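Local coordinates for hemolysin-like protein containing CBS domains (Oenococcus oeni, PDB 3OCO) that is of unknown function but carries the paired CBS domains of a membrane protein of the UPF0053 family, possibly one that binds flavin adenine dinucleotide, at residues N73-I76 and V77-A80; M108-M111 and S112-V116. One frame throughout, in Å; residues are numbered along the deposited sequence.

In the fold
Both contacts are local, contact 1 within one helix and contact 2 at the C-terminal end of another, so neither closes a long loop and they neither nest nor cross. Following the chain from the N terminus, helix 41-51 and strands 55-60 and 66-72 precede contact 1, which spans the first two turns of helix 73-83 in the first CBS domain. Later, in the second CBS domain, come strand 96-99 and helix 104-113, and contact 2 marks where that helix stops and turns toward strand 119-122. The two centres lie 24 Å apart and the nearest atoms about 11 Å, without touching. Contact 1 borders the second subunit through several residues; contact 2 reaches it through Met108.

Contact 1 of 2, residues N73-I76 and V77-A80; sequences NYDI and VRQA
Asn73 to Ala80 form two regular helical turns, with each amide from Val77 to Ala80 bonded to the carbonyl four residues earlier; Val77 N to Asn73 O, at 2.9 Å, is the straightest. On one flank Tyr74, Asp75 and Arg78 gather into a compact group. Arg78 leaves the helix with CG anti to the backbone N and bends at chi3 (53°), which turns its guanidinium back toward the preceding turn. There Arg78 NH2 meets Asp75 OD1 at 2.7 Å in a salt bridge. The carboxylate and guanidinium planes are only 1° apart, but the N-H points poorly at the oxygen, so the hydrogen bond within the pair is weak. Tyr74 approaches the same guanidinium from over one face: CE2 sits 3.4 Å from Arg78 CZ, above its centre, while the two planes are 52° apart, so this is no parallel stack. A water bridges Arg78 NE, by a weak bond, and Asp75 O. The other carboxylate oxygen, Asp75 OD2, makes a second salt bridge, to Arg93. At the start of the helix Asn73 folds back, its OD1 accepting from Tyr74 N at 2.7 Å. The remaining contacts set helix 73-83, which follows strand 66-72 in the first CBS domain, against its neighbours. Ile76 lies on Ala44 and Leu45 of helix 41-51 in the same chain. Toward the second subunit, Tyr74 OH is hydrogen-bonded to Leu49 O of that subunit and Val77 packs on its Leu49, so helix 73-83 touches both helix 41-51 of its own chain and, across the dimer interface, Leu49 in the corresponding helix of the second subunit.

Contact 2 of 2, residues M108-M111 and S112-V116; sequences MEEM and SAHRV
His114 lies alongside Glu110 where helix 104-113 runs out, and Glu110 O receives two bonds: His114 N at 3.0 Å, nearly in line with the carbonyl, and the ring atom His114 ND1 at 3.1 Å. The second donor is tilted 33° from the carbonyl plane, while the acceptor lies near the plane of the imidazole, at its edge. With CG anti to its own carbonyl carbon (chi1 -75°), His114 brings ND1 within range of that oxygen, and the ND1 bond would restrict rotation of the ring. The compact side is the helix end itself. Arg115 has positive phi and is the C-prime residue of a Schellman motif: Val116 N donates to Met111 O at 2.9 Å, and a weaker bond joins Arg115 N to Ser112 O. The reversal lays Val116 alongside selenomethionine Met111, with Val116 CG2 4.3 Å from Met111 CB. The solvent side, with Glu109, Ser112, Ala113 and Arg115, is looser. Glu109 OE1 comes only to 3.9 Å from Ser112 CB, a van der Waals approach. The Glu110 and His114 side chains, partly open to solvent yet bordering Val96, run side by side with carboxylate and ring planes 50° apart; Glu110 OE1 is 4.0 Å from His114 ND1, too far to pair, although the negative charge could favour a protonated ring. Glu110, Met111, His114 and Val116 all touch Val96, and these contacts place the helix end against strand 96-99, in the beta-alpha-beta unit that goes on to strand 119-122.

Contact 1 of 2, residues N73-I76 and V77-A80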
loop_
_atom_site.group_PDB
_atom_site.type_symbol
_atom_site.label_atom_id
_atom_site.label_comp_id
_atom_site.label_asym_id
_atom_site.label_seq_id
_atom_site.Cartn_x
_atom_site.Cartn_y
_atom_site.Cartn_z
ATOM N N ASN A 73 -0.625 -9.446 -4.307
ATOM C CA ASN A 73 -0.428 -10.377 -3.172
ATOM C C ASN A 73 -1.724 -11.017 -2.648
ATOM O O ASN A 73 -1.804 -12.246 -2.507
ATOM C CB ASN A 73 0.426 -9.780 -2.030
ATOM C CG ASN A 73 -0.178 -8.495 -1.391
ATOM O OD1 ASN A 73 -1.272 -8.036 -1.728
ATOM N ND2 ASN A 73 0.563 -7.925 -0.456
ATOM N N TYR A 74 -2.740 -10.190 -2.398
ATOM C CA TYR A 74 -4.072 -10.689 -2.025
ATOM C C TYR A 74 -4.563 -11.819 -2.927
ATOM O O TYR A 74 -5.084 -12.834 -2.440
ATOM C CB TYR A 74 -5.099 -9.563 -2.058
ATOM C CG TYR A 74 -6.521 -9.992 -1.746
ATOM C CD1 TYR A 74 -6.917 -10.280 -0.446
ATOM C CD2 TYR A 74 -7.475 -10.060 -2.746
ATOM C CE1 TYR A 74 -8.221 -10.648 -0.167
ATOM C CE2 TYR A 74 -8.777 -10.424 -2.479
ATOM C CZ TYR A 74 -9.149 -10.720 -1.187
ATOM O OH TYR A 74 -10.458 -11.081 -0.927
ATOM N N ASP A 75 -4.402 -11.631 -4.238
ATOM C CA ASP A 75 -4.891 -12.588 -5.237
ATOM C C ASP A 75 -4.136 -13.900 -5.153
ATOM O O ASP A 75 -4.727 -14.976 -5.254
ATOM C CB ASP A 75 -4.738 -12.015 -6.654
ATOM C CG ASP A 75 -5.786 -10.964 -6.987
ATOM O OD1 ASP A 75 -6.890 -11.001 -6.396
ATOM O OD2 ASP A 75 -5.504 -10.108 -7.858
ATOM N N ILE A 76 -2.821 -13.789 -4.989
ATOM C CA ILE A 76 -1.936 -14.925 -4.753
ATOM C C ILE A 76 -2.307 -15.723 -3.487
ATOM O O ILE A 76 -2.510 -16.955 -3.552
ATOM C CB ILE A 76 -0.452 -14.455 -4.670
ATOM C CG1 ILE A 76 -0.055 -13.739 -5.968
ATOM C CG2 ILE A 76 0.494 -15.625 -4.437
ATOM C CD1 ILE A 76 1.198 -12.875 -5.864
ATOM N N VAL A 77 -2.395 -15.063 -2.325
ATOM C CA VAL A 77 -2.631 -15.867 -1.129
ATOM C C VAL A 77 -4.022 -16.480 -1.147
ATOM O O VAL A 77 -4.211 -17.604 -0.686
ATOM C CB VAL A 77 -2.307 -15.149 0.247
ATOM C CG1 VAL A 77 -1.563 -13.858 0.043
ATOM C CG2 VAL A 77 -3.560 -14.974 1.111
ATOM N N ARG A 78 -4.990 -15.748 -1.682
ATOM C CA ARG A 78 -6.332 -16.287 -1.815
ATOM C C ARG A 78 -6.392 -17.509 -2.727
ATOM O O ARG A 78 -7.000 -18.523 -2.382
ATOM C CB ARG A 78 -7.278 -15.248 -2.368
ATOM C CG ARG A 78 -8.611 -15.872 -2.699
ATOM C CD ARG A 78 -9.618 -14.819 -3.011
ATOM N NE ARG A 78 -9.094 -13.932 -4.037
ATOM C CZ ARG A 78 -9.773 -12.927 -4.578
ATOM N NH1 ARG A 78 -11.022 -12.665 -4.184
ATOM N NH2 ARG A 78 -9.192 -12.179 -5.509
ATOM N N GLN A 79 -5.783 -17.413 -3.907
ATOM C CA GLN A 79 -5.862 -18.521 -4.871
ATOM C C GLN A 79 -5.070 -19.767 -4.456
ATOM O O GLN A 79 -5.502 -20.892 -4.731
ATOM C CB GLN A 79 -5.463 -18.059 -6.275
ATOM C CG GLN A 79 -5.488 -19.152 -7.294
ATOM C CD GLN A 79 -6.875 -19.682 -7.543
ATOM O OE1 GLN A 79 -7.878 -18.974 -7.360
ATOM N NE2 GLN A 79 -6.948 -20.942 -7.977
ATOM N N ALA A 80 -3.931 -19.572 -3.780
ATOM C CA ALA A 80 -3.133 -20.694 -3.258
ATOM C C ALA A 80 -3.944 -21.641 -2.369
ATOM O O ALA A 80 -3.740 -22.854 -2.383
ATOM C CB ALA A 80 -1.927 -20.180 -2.500
HETATM O O HOH W 1 -7.715 -14.833 -6.588
#

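Contact 2 of 2, residues M108-M111 and S112-V116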
loop_
_atom_site.group_PDB
_atom_site.type_symbol
_atom_site.label_atom_id
_atom_site.label_comp_id
_atom_site.label_asym_id
_atom_site.label_seq_id
_atom_site.Cartn_x
_atom_site.Cartn_y
_atom_site.Cartn_z
HETATM N N MSE A 108 0.301 9.716 -12.866
HETATM C CA MSE A 108 -0.708 9.453 -11.836
HETATM C C MSE A 108 -2.105 9.431 -12.468
HETATM O O MSE A 108 -2.913 8.541 -12.189
HETATM C CB MSE A 108 -0.654 10.503 -10.721
HETATM C CG MSE A 108 0.563 10.453 -9.794
HETATM SE SE MSE A 108 0.754 12.144 -8.777
HETATM C CE MSE A 108 -0.531 11.861 -7.312
ATOM N N GLU A 109 -2.374 10.405 -13.335
ATOM C CA GLU A 109 -3.671 10.503 -13.994
ATOM C C GLU A 109 -3.872 9.417 -15.046
ATOM O O GLU A 109 -4.998 9.023 -15.342
ATOM C CB GLU A 109 -3.869 11.886 -14.625
ATOM C CG GLU A 109 -5.302 12.136 -15.109
ATOM C CD GLU A 109 -6.350 11.851 -14.028
ATOM O OE1 GLU A 109 -7.355 11.167 -14.335
ATOM O OE2 GLU A 109 -6.167 12.305 -12.872
ATOM N N GLU A 110 -2.779 8.939 -15.619
ATOM C CA GLU A 110 -2.868 7.830 -16.543
ATOM C C GLU A 110 -3.281 6.581 -15.763
ATOM O O GLU A 110 -4.214 5.881 -16.150
ATOM C CB GLU A 110 -1.530 7.622 -17.255
ATOM C CG GLU A 110 -1.657 7.295 -18.735
ATOM C CD GLU A 110 -2.381 8.378 -19.498
ATOM O OE1 GLU A 110 -3.106 8.052 -20.463
ATOM O OE2 GLU A 110 -2.228 9.554 -19.122
HETATM N N MSE A 111 -2.587 6.316 -14.658
HETATM C CA MSE A 111 -2.960 5.243 -13.748
HETATM C C MSE A 111 -4.405 5.340 -13.286
HETATM O O MSE A 111 -5.035 4.333 -12.991
HETATM C CB MSE A 111 -2.058 5.245 -12.515
HETATM C CG MSE A 111 -0.632 4.876 -12.822
HETATM SE SE MSE A 111 0.556 5.419 -11.397
HETATM C CE MSE A 111 0.323 3.943 -10.151
ATOM N N SER A 112 -4.932 6.549 -13.203
ATOM C CA SER A 112 -6.296 6.700 -12.727
ATOM C C SER A 112 -7.309 6.480 -13.848
ATOM O O SER A 112 -8.339 5.832 -13.649
ATOM C CB SER A 112 -6.496 8.064 -12.073
ATOM O OG SER A 112 -7.854 8.242 -11.725
ATOM N N ALA A 113 -7.018 7.018 -15.025
ATOM C CA ALA A 113 -7.956 6.912 -16.131
ATOM C C ALA A 113 -8.104 5.452 -16.537
ATOM O O ALA A 113 -9.192 5.013 -16.913
ATOM C CB ALA A 113 -7.505 7.781 -17.318
ATOM N N HIS A 114 -7.001 4.709 -16.437
ATOM C CA HIS A 114 -6.937 3.299 -16.828
ATOM C C HIS A 114 -7.257 2.376 -15.652
ATOM O O HIS A 114 -7.352 1.158 -15.815
ATOM C CB HIS A 114 -5.538 2.956 -17.345
ATOM C CG HIS A 114 -5.238 3.479 -18.717
ATOM N ND1 HIS A 114 -4.874 4.788 -18.954
ATOM C CD2 HIS A 114 -5.211 2.860 -19.922
ATOM C CE1 HIS A 114 -4.652 4.955 -20.246
ATOM N NE2 HIS A 114 -4.850 3.800 -20.855
ATOM N N ARG A 115 -7.392 2.970 -14.468
ATOM C CA ARG A 115 -7.707 2.251 -13.230
ATOM C C ARG A 115 -6.711 1.148 -12.917
ATOM O O ARG A 115 -7.090 0.007 -12.665
ATOM C CB ARG A 115 -9.131 1.696 -13.274
ATOM C CG ARG A 115 -10.165 2.770 -13.517
ATOM C CD ARG A 115 -11.564 2.202 -13.657
ATOM N NE ARG A 115 -12.552 3.272 -13.796
ATOM C CZ ARG A 115 -13.270 3.770 -12.792
ATOM N NH1 ARG A 115 -13.129 3.288 -11.562
ATOM N NH2 ARG A 115 -14.139 4.747 -13.024
ATOM N N VAL A 116 -5.430 1.488 -12.939
ATOM C CA VAL A 116 -4.395 0.537 -12.569
ATOM C C VAL A 116 -3.569 1.136 -11.435
ATOM O O VAL A 116 -3.469 2.354 -11.318
ATOM C CB VAL A 116 -3.486 0.174 -13.779
ATOM C CG1 VAL A 116 -4.311 -0.439 -14.898
ATOM C CG2 VAL A 116 -2.741 1.398 -14.288
#